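Local coordinates for SAM-dependent methyltransferase (Anabaena variabilis ATCC 29413, PDB 3GGD), which probably transfers a methyl group from S-adenosyl-L-methionine to an unidentified acceptor and binds the product S-adenosyl-L-homocysteine, at residues Thr132-Ile137 with Met159-Leu164; Leu60-Cys65 with Asn127-Thr132; Leu164-Ile169 with Ile198-Asp203. All blocks are in the same frame, centred on the assembly; numbering follows the deposited sequence. Where two conformers were deposited one is given.

Contact 1 of 3, residues Thr132-Ile137 with Met159-Leu164. With SAH (S-adenosyl-L-homocysteine), chain E.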
# COMPACT_ATOMS: atom_id res chain seq x y z
N THR A 132 2.13 1.07 -0.94
CA THR A 132 1.74 0.26 -2.07
C THR A 132 0.30 -0.21 -2.00
O THR A 132 0.00 -1.40 -2.09
CB THR A 132 2.74 -0.86 -2.36
OG1 THR A 132 3.06 -1.60 -1.17
CG2 THR A 132 4.05 -0.24 -2.99
N GLY A 133 -0.61 0.74 -1.85
CA GLY A 133 -2.03 0.41 -1.85
C GLY A 133 -2.73 0.74 -3.14
O GLY A 133 -3.89 0.37 -3.30
N PHE A 134 -2.05 1.36 -4.11
CA PHE A 134 -2.74 1.86 -5.31
C PHE A 134 -2.28 1.25 -6.64
O PHE A 134 -3.09 1.02 -7.55
CB PHE A 134 -2.53 3.38 -5.38
CG PHE A 134 -3.81 4.20 -5.59
CD1 PHE A 134 -4.70 3.90 -6.57
CD2 PHE A 134 -4.04 5.33 -4.83
CE1 PHE A 134 -5.84 4.67 -6.78
CE2 PHE A 134 -5.19 6.11 -5.01
CZ PHE A 134 -6.09 5.77 -6.00
N HIS A 135 -0.97 1.00 -6.78
CA HIS A 135 -0.39 0.68 -8.09
C HIS A 135 -0.96 -0.62 -8.65
O HIS A 135 -1.12 -0.75 -9.87
CB HIS A 135 1.13 0.59 -7.99
CG HIS A 135 1.60 -0.65 -7.30
ND1 HIS A 135 1.87 -1.82 -7.97
CD2 HIS A 135 1.80 -0.92 -5.99
CE1 HIS A 135 2.23 -2.75 -7.11
NE2 HIS A 135 2.17 -2.24 -5.90
N HIS A 136 -1.31 -1.57 -7.79
CA HIS A 136 -1.86 -2.85 -8.25
C HIS A 136 -3.36 -2.81 -8.54
O HIS A 136 -3.92 -3.79 -9.08
CB HIS A 136 -1.58 -3.95 -7.22
CG HIS A 136 -2.07 -3.58 -5.86
ND1 HIS A 136 -3.40 -3.67 -5.49
CD2 HIS A 136 -1.41 -3.10 -4.78
CE1 HIS A 136 -3.53 -3.25 -4.25
NE2 HIS A 136 -2.34 -2.89 -3.80
N ILE A 137 -4.04 -1.72 -8.17
CA ILE A 137 -5.47 -1.61 -8.43
C ILE A 137 -5.73 -1.45 -9.92
O ILE A 137 -5.13 -0.60 -10.59
CB ILE A 137 -6.12 -0.43 -7.63
CG1 ILE A 137 -5.92 -0.62 -6.11
CG2 ILE A 137 -7.64 -0.27 -7.97
CD1 ILE A 137 -6.79 -1.70 -5.42
N MSE A 159 -2.25 12.67 3.71
CA MSE A 159 -1.90 11.32 3.31
C MSE A 159 -0.51 11.28 2.75
O MSE A 159 -0.18 12.05 1.85
CB MSE A 159 -2.84 10.78 2.21
CG MSE A 159 -2.37 9.48 1.67
SE MSE A 159 -3.68 8.48 0.63
CE MSE A 159 -4.10 9.79 -0.75
N TYR A 160 0.29 10.35 3.28
CA TYR A 160 1.53 9.99 2.65
C TYR A 160 1.28 8.66 1.94
O TYR A 160 0.77 7.72 2.55
CB TYR A 160 2.65 9.75 3.67
CG TYR A 160 3.93 9.16 3.03
CD1 TYR A 160 4.89 9.98 2.46
CD2 TYR A 160 4.17 7.78 3.02
CE1 TYR A 160 6.07 9.45 1.92
CE2 TYR A 160 5.33 7.24 2.47
CZ TYR A 160 6.27 8.08 1.93
OH TYR A 160 7.43 7.54 1.44
N LEU A 161 1.61 8.61 0.65
CA LEU A 161 1.58 7.34 -0.07
C LEU A 161 2.89 7.13 -0.85
O LEU A 161 3.54 8.08 -1.29
CB LEU A 161 0.39 7.22 -1.02
CG LEU A 161 0.36 8.04 -2.33
CD1 LEU A 161 -0.81 7.47 -3.25
CD2 LEU A 161 0.18 9.51 -2.06
N ILE A 162 3.29 5.86 -0.93
CA ILE A 162 4.46 5.44 -1.70
C ILE A 162 3.98 4.22 -2.53
O ILE A 162 3.35 3.30 -2.02
CB ILE A 162 5.70 5.18 -0.81
CG1 ILE A 162 6.90 4.81 -1.71
CG2 ILE A 162 5.38 4.10 0.33
CD1 ILE A 162 8.26 4.61 -0.98
N GLU A 163 4.23 4.31 -3.83
CA GLU A 163 3.72 3.37 -4.80
C GLU A 163 4.85 2.99 -5.76
O GLU A 163 5.88 3.64 -5.80
CB GLU A 163 2.57 4.03 -5.59
CG GLU A 163 1.37 4.38 -4.73
CD GLU A 163 0.68 3.16 -4.15
OE1 GLU A 163 0.78 2.07 -4.78
OE2 GLU A 163 0.08 3.28 -3.03
N LEU A 164 4.64 1.95 -6.55
CA LEU A 164 5.57 1.63 -7.63
C LEU A 164 5.28 2.65 -8.71
O LEU A 164 4.12 2.93 -8.99
CB LEU A 164 5.41 0.19 -8.11
CG LEU A 164 5.65 -0.89 -7.03
CD1 LEU A 164 5.72 -2.32 -7.62
CD2 LEU A 164 6.91 -0.60 -6.21
N SAH E . 0.88 -1.62 3.12
CA SAH E . 1.28 -3.03 3.36
CB SAH E . 0.74 -4.02 2.32
CG SAH E . 1.05 -3.79 0.83
SD SAH E . 0.42 -5.10 -0.24
C SAH E . 2.80 -3.17 3.46
O SAH E . 3.30 -4.16 4.04
OXT SAH E . 3.53 -2.34 2.94
C5' SAH E . -1.12 -4.39 -0.76
C4' SAH E . -2.23 -4.52 0.32
O4' SAH E . -3.45 -3.90 -0.16
C3' SAH E . -2.66 -5.95 0.71
O3' SAH E . -2.61 -6.17 2.11
C2' SAH E . -4.10 -6.06 0.24
O2' SAH E . -4.93 -7.02 0.93
C1' SAH E . -4.58 -4.62 0.33
N9 SAH E . -5.77 -4.33 -0.48
C8 SAH E . -5.97 -4.77 -1.75
N7 SAH E . -7.14 -4.31 -2.22
C5 SAH E . -7.70 -3.57 -1.21
C6 SAH E . -8.96 -2.86 -1.04
N6 SAH E . -9.81 -2.90 -2.09
N1 SAH E . -9.24 -2.25 0.12
C2 SAH E . -8.34 -2.28 1.15
N3 SAH E . -7.18 -2.93 1.05
C4 SAH E . -6.83 -3.60 -0.07
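Four backbone N-H groups of loop 132-137 point at strand 159-164, and three of them are gathered by one carboxylate. Thr132 N gives the strand-like bond, 2.8 Å to Ile162 O and nearly along the C=O axis. Glu163, bent at chi2 (-65°), folds back toward the loop. Its OE2 takes Gly133 N at 2.9 Å through the syn lone pair, while OE1 receives Phe134 N at 3.0 Å and His135 N at 2.9 Å, both from above the carboxylate plane. An alanine in place of Glu163 would remove the acceptor of three buried N-H groups and would probably let the turn from Phe134 to Ile137 shift.

Two apolar contacts lie beside the carboxylate. Leu164 CG sits 3.8 Å from the centroid of the His135 ring, almost on its normal, a CH-pi contact; Glu163 OE1 lies at the edge of that ring, whose ND1 is hydrogen-bonded to Gly197 N. Phe134 CD2 meets Leu161 CD1 at 4.2 Å.

His136 NE2 comes within 3.6 Å of SAH C5' and gives a weak hydrogen bond to Thr132 O. The arrangement belongs to the Rossmann-like methyltransferase fold, where the loop after strand 127-131 borders the cofactor pocket.

Contact 2 of 3, residues Leu60-Cys65 with Asn127-Thr132. With SAH (S-adenosyl-L-homocysteine), chain E; EDO (1,2-ethanediol), chain L.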
# COMPACT_ATOMS: atom_id res chain seq x y z
N LEU A 60 -4.49 8.07 13.00
CA LEU A 60 -3.69 7.68 11.85
C LEU A 60 -4.20 6.35 11.32
O LEU A 60 -4.23 5.36 12.06
CB LEU A 60 -2.21 7.51 12.20
CG LEU A 60 -1.30 7.08 11.02
CD1 LEU A 60 -1.32 8.05 9.82
CD2 LEU A 60 0.13 6.90 11.52
N ILE A 61 -4.55 6.34 10.03
CA ILE A 61 -4.91 5.11 9.36
C ILE A 61 -3.76 4.60 8.52
O ILE A 61 -3.17 5.35 7.74
CB ILE A 61 -6.15 5.31 8.43
CG1 ILE A 61 -7.43 5.56 9.27
CG2 ILE A 61 -6.30 4.10 7.46
CD1 ILE A 61 -8.68 6.04 8.42
N ASP A 62 -3.40 3.32 8.74
CA ASP A 62 -2.49 2.54 7.84
C ASP A 62 -3.45 1.87 6.88
O ASP A 62 -4.10 0.89 7.22
CB ASP A 62 -1.65 1.49 8.59
CG ASP A 62 -0.61 0.82 7.70
OD1 ASP A 62 -0.67 0.97 6.46
OD2 ASP A 62 0.27 0.12 8.26
N PHE A 63 -3.60 2.48 5.71
CA PHE A 63 -4.58 2.04 4.73
C PHE A 63 -3.99 0.90 3.88
O PHE A 63 -2.94 1.10 3.27
CB PHE A 63 -4.98 3.18 3.78
CG PHE A 63 -6.17 2.82 2.99
CD1 PHE A 63 -6.04 2.01 1.87
CD2 PHE A 63 -7.43 3.16 3.44
CE1 PHE A 63 -7.15 1.60 1.17
CE2 PHE A 63 -8.57 2.74 2.74
CZ PHE A 63 -8.42 1.93 1.61
N ALA A 64 -4.66 -0.26 3.84
CA ALA A 64 -4.13 -1.47 3.15
C ALA A 64 -2.87 -1.94 3.90
O ALA A 64 -1.78 -2.12 3.34
CB ALA A 64 -3.87 -1.21 1.60
N CYS A 65 -3.03 -2.10 5.20
CA CYS A 65 -1.93 -2.40 6.10
C CYS A 65 -1.32 -3.81 6.00
O CYS A 65 -0.29 -4.10 6.63
CB CYS A 65 -2.40 -2.16 7.54
SG CYS A 65 -3.72 -3.32 8.07
N ASN A 127 -5.48 11.08 9.35
CA ASN A 127 -4.30 11.09 8.49
C ASN A 127 -4.16 9.70 7.93
O ASN A 127 -4.70 8.75 8.51
CB ASN A 127 -3.06 11.45 9.27
CG ASN A 127 -3.08 12.87 9.74
OD1 ASN A 127 -3.47 13.76 8.98
ND2 ASN A 127 -2.66 13.10 11.01
N ILE A 128 -3.50 9.57 6.77
CA ILE A 128 -3.31 8.25 6.14
C ILE A 128 -1.87 7.99 5.75
O ILE A 128 -1.19 8.85 5.15
CB ILE A 128 -4.18 8.06 4.86
CG1 ILE A 128 -5.67 8.07 5.21
CG2 ILE A 128 -3.85 6.72 4.15
CD1 ILE A 128 -6.62 8.11 4.01
N TYR A 129 -1.40 6.80 6.12
CA TYR A 129 -0.17 6.21 5.61
C TYR A 129 -0.58 5.06 4.71
O TYR A 129 -1.34 4.16 5.13
CB TYR A 129 0.68 5.65 6.77
CG TYR A 129 1.91 4.88 6.33
CD1 TYR A 129 3.07 5.53 5.97
CD2 TYR A 129 1.90 3.49 6.27
CE1 TYR A 129 4.22 4.81 5.58
CE2 TYR A 129 3.04 2.76 5.93
CZ TYR A 129 4.21 3.43 5.57
OH TYR A 129 5.35 2.73 5.19
N MSE A 130 -0.12 5.09 3.46
CA MSE A 130 -0.40 4.01 2.54
C MSE A 130 0.85 3.59 1.77
O MSE A 130 1.42 4.36 0.98
CB MSE A 130 -1.51 4.41 1.57
CG MSE A 130 -1.96 3.26 0.68
SE MSE A 130 -3.54 3.79 -0.44
CE MSE A 130 -2.63 4.89 -1.57
N ARG A 131 1.25 2.34 1.98
CA ARG A 131 2.43 1.79 1.34
C ARG A 131 1.99 0.71 0.32
O ARG A 131 1.56 -0.40 0.68
CB ARG A 131 3.37 1.21 2.40
CG ARG A 131 4.68 0.68 1.81
CD ARG A 131 5.65 0.22 2.92
NE ARG A 131 6.94 -0.22 2.37
CZ ARG A 131 7.24 -1.47 2.08
NH1 ARG A 131 6.35 -2.43 2.30
NH2 ARG A 131 8.44 -1.78 1.61
N THR A 132 2.13 1.07 -0.94
CA THR A 132 1.74 0.26 -2.07
C THR A 132 0.30 -0.21 -2.00
O THR A 132 0.00 -1.40 -2.09
CB THR A 132 2.74 -0.86 -2.36
OG1 THR A 132 3.06 -1.60 -1.17
CG2 THR A 132 4.05 -0.24 -2.99
N SAH E . 0.88 -1.62 3.12
CA SAH E . 1.28 -3.03 3.36
CB SAH E . 0.74 -4.02 2.32
CG SAH E . 1.05 -3.79 0.83
SD SAH E . 0.42 -5.10 -0.24
C SAH E . 2.80 -3.17 3.46
O SAH E . 3.30 -4.16 4.04
OXT SAH E . 3.53 -2.34 2.94
C5' SAH E . -1.12 -4.39 -0.76
C4' SAH E . -2.23 -4.52 0.32
O4' SAH E . -3.45 -3.90 -0.16
C3' SAH E . -2.66 -5.95 0.71
O3' SAH E . -2.61 -6.17 2.11
C2' SAH E . -4.10 -6.06 0.24
O2' SAH E . -4.93 -7.02 0.93
C1' SAH E . -4.58 -4.62 0.33
N9 SAH E . -5.77 -4.33 -0.48
C8 SAH E . -5.97 -4.77 -1.75
N7 SAH E . -7.14 -4.31 -2.22
C5 SAH E . -7.70 -3.57 -1.21
C6 SAH E . -8.96 -2.86 -1.04
N6 SAH E . -9.81 -2.90 -2.09
N1 SAH E . -9.24 -2.25 0.12
C2 SAH E . -8.34 -2.28 1.15
N3 SAH E . -7.18 -2.93 1.05
C4 SAH E . -6.83 -3.60 -0.07
C1 EDO L . 10.34 1.75 0.69
O1 EDO L . 10.49 0.39 1.16
C2 EDO L . 9.72 2.68 1.76
O2 EDO L . 8.51 2.15 2.40
O HOH W 1 -0.33 0.88 3.86
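Strands 60-63 and 127-131 run parallel, 4.6 Å apart at closest, and three backbone hydrogen bonds set the register. The straightest is Ile61 N to Asn127 O at 2.9 Å (175°). On the face carrying Leu60, Asp62 and Tyr129, the methyl CD1 of Leu60 leans toward strand 127-131 and fills the hollow between Asn127 CB and Tyr129 CB. Asp62 lies alongside Tyr129, its OD1 3.6 Å from CD2 at the ring edge, the planes 77° apart; OD2 is held by Thr71 and the phenol by Asp46. On the face of Ile61, the CG2 branch of Ile128 presses on Phe63 CB at 3.7 Å. This is the centre of a Rossmann-like methyltransferase sheet, the cofactor lying across the carboxyl ends of its strands. There Phe63 and selenomethionine Met130 run side by side in an oblique Met-aromatic contact, SE 3.8 Å from Phe63 CD1. Where the strands part, a water bridges Asp62 OD1, Phe63 O and Arg131 N, and the SAH amino group fits between Ala64 O (2.7 Å) and Arg131 O (2.8 Å). NH1 of the extended Arg131 reaches SAH OXT at 2.9 Å; NE and NH2 hold an ethanediol, probably from the crystallisation liquor.

Contact 3 of 3, residues Leu164-Ile169 with Ile198-Asp203. With SO4 (sulfate ion), chain G.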
# COMPACT_ATOMS: atom_id res chain seq x y z
N LEU A 164 4.64 1.95 -6.55
CA LEU A 164 5.57 1.63 -7.63
C LEU A 164 5.28 2.65 -8.71
O LEU A 164 4.12 2.93 -8.99
CB LEU A 164 5.41 0.19 -8.11
CG LEU A 164 5.65 -0.89 -7.03
CD1 LEU A 164 5.72 -2.32 -7.62
CD2 LEU A 164 6.91 -0.60 -6.21
N GLY A 165 6.34 3.22 -9.27
CA GLY A 165 6.22 4.30 -10.21
C GLY A 165 6.58 3.93 -11.64
O GLY A 165 6.72 2.75 -11.99
N THR A 166 6.68 4.96 -12.47
CA THR A 166 7.06 4.79 -13.87
C THR A 166 8.34 3.97 -13.91
O THR A 166 9.28 4.21 -13.12
CB THR A 166 7.29 6.16 -14.54
OG1 THR A 166 6.10 6.93 -14.38
CG2 THR A 166 7.64 6.02 -16.05
N GLY A 167 8.36 3.00 -14.80
CA GLY A 167 9.52 2.12 -14.89
C GLY A 167 9.29 0.80 -14.20
O GLY A 167 10.03 -0.13 -14.39
N CYS A 168 8.22 0.71 -13.43
CA CYS A 168 7.94 -0.53 -12.70
C CYS A 168 7.95 -1.78 -13.59
O CYS A 168 8.59 -2.78 -13.26
CB CYS A 168 6.57 -0.44 -12.00
SG CYS A 168 6.02 -2.04 -11.22
N ILE A 169 7.19 -1.73 -14.68
CA ILE A 169 7.02 -2.90 -15.56
C ILE A 169 8.34 -3.22 -16.29
O ILE A 169 8.72 -4.38 -16.39
CB ILE A 169 5.80 -2.73 -16.53
CG1 ILE A 169 4.48 -2.55 -15.72
CG2 ILE A 169 5.70 -3.88 -17.57
CD1 ILE A 169 4.15 -3.62 -14.68
N ILE A 198 1.57 0.88 -12.08
CA ILE A 198 2.27 2.19 -12.07
C ILE A 198 1.38 3.30 -11.48
O ILE A 198 0.25 3.43 -11.91
CB ILE A 198 2.62 2.58 -13.54
CG1 ILE A 198 3.45 1.49 -14.24
CG2 ILE A 198 3.35 3.94 -13.62
CD1 ILE A 198 3.37 1.53 -15.79
N PHE A 199 1.89 4.10 -10.53
CA PHE A 199 1.17 5.25 -10.01
C PHE A 199 2.11 6.47 -10.11
O PHE A 199 3.27 6.40 -9.70
CB PHE A 199 0.70 5.02 -8.58
CG PHE A 199 -0.33 5.99 -8.12
CD1 PHE A 199 0.05 7.18 -7.51
CD2 PHE A 199 -1.66 5.74 -8.32
CE1 PHE A 199 -0.89 8.08 -7.09
CE2 PHE A 199 -2.64 6.65 -7.92
CZ PHE A 199 -2.25 7.81 -7.29
N THR A 200 1.60 7.57 -10.66
CA THR A 200 2.41 8.74 -10.96
C THR A 200 1.84 10.06 -10.42
O THR A 200 0.69 10.13 -9.91
CB THR A 200 2.48 8.93 -12.48
OG1 THR A 200 1.19 9.36 -12.94
CG2 THR A 200 2.85 7.61 -13.23
N ALA A 201 2.63 11.13 -10.56
CA ALA A 201 2.20 12.47 -10.21
C ALA A 201 0.95 12.79 -11.00
O ALA A 201 0.05 13.47 -10.52
CB ALA A 201 3.31 13.52 -10.55
N GLU A 202 0.88 12.33 -12.24
CA GLU A 202 -0.30 12.61 -13.06
C GLU A 202 -1.53 11.87 -12.51
O GLU A 202 -2.64 12.36 -12.68
CB GLU A 202 -0.08 12.27 -14.54
CG GLU A 202 0.94 13.17 -15.25
CD GLU A 202 2.41 12.97 -14.75
OE1 GLU A 202 2.79 11.86 -14.24
OE2 GLU A 202 3.19 13.96 -14.85
N ASP A 203 -1.33 10.74 -11.85
CA ASP A 203 -2.45 10.05 -11.21
C ASP A 203 -2.98 10.83 -10.00
O ASP A 203 -4.15 10.73 -9.67
CB ASP A 203 -2.11 8.61 -10.79
CG ASP A 203 -1.96 7.67 -12.00
OD1 ASP A 203 -2.81 7.69 -12.93
OD2 ASP A 203 -0.97 6.89 -12.00
S SO4 G . 6.69 1.02 -17.13
O1 SO4 G . 7.93 0.30 -16.82
O2 SO4 G . 6.36 0.90 -18.56
O3 SO4 G . 6.76 2.43 -16.67
O4 SO4 G . 5.59 0.37 -16.42
O HOH W 2 6.04 7.47 -11.10
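The two backbones meet through one direct bond, Phe199 N to Leu164 O at 3.0 Å in the carbonyl plane, beside which Gly165 opens a type II turn, closed by Cys168 N on Gly165 O, that leads into helix 168-179. A water extends the pairing, accepting from Thr166 N and donating to Phe199 O.

The CG2 branch of Ile198, anti to the backbone N, lies against the turn 3.7 Å from Thr166 N, while the other branch follows the start of the helix: CG1 passes Cys168 CB, and CD1 reaches Ile169 CG1 at 4.2 Å. Thr166 and Thr200 cross obliquely, OG1 of Thr166 touching the methyl CG2 of Thr200 at 3.5 Å. Phe199 turns its ring from the turn, with Asp203 CB over one face.

Thr200 and Asp203 form a capping box: Asp203 N donates to Thr200 OG1 at 3.1 Å, and Thr200 N donates to Asp203 OD2, on its anti lone pair, at 3.0 Å. At the other helix, with Gly167 as N-cap, a sulfate probably from the crystallisation liquor accepts from Gly167 N (2.5 Å) and Ile169 N, with Asp170 N completing the site. Ile198 CD1 lies 2.6 Å from sulfate O4, too short for packing, so this conformer, one of two deposited, and the sulfate probably alternate. The sulfate is consistent with a helix start whose N-H groups and dipole would favour an anion.

Overall arrangement
From the N terminus, strand 60-63 is joined by strand 127-131, and contact 2 closes the long excursion that includes strands 81-85 and 103-107. The chain then leaves by loop 132-137, and contact 1 closes the shorter loop through helix 142-153 when strand 158-164 returns. Contact 3 follows, closing the mainly helical excursion from the end of that strand to 198-203. The three are in series, neither nested nor crossed; contacts 1 and 2 share Thr132, contacts 1 and 3 share Leu164. Tyr160 pairs with Ile128 and Met130, joining contacts 1 and 2 in one sheet beside SAH, while Phe199 packs on Phe134 and Glu163, tying contact 3 to the cofactor-side loop.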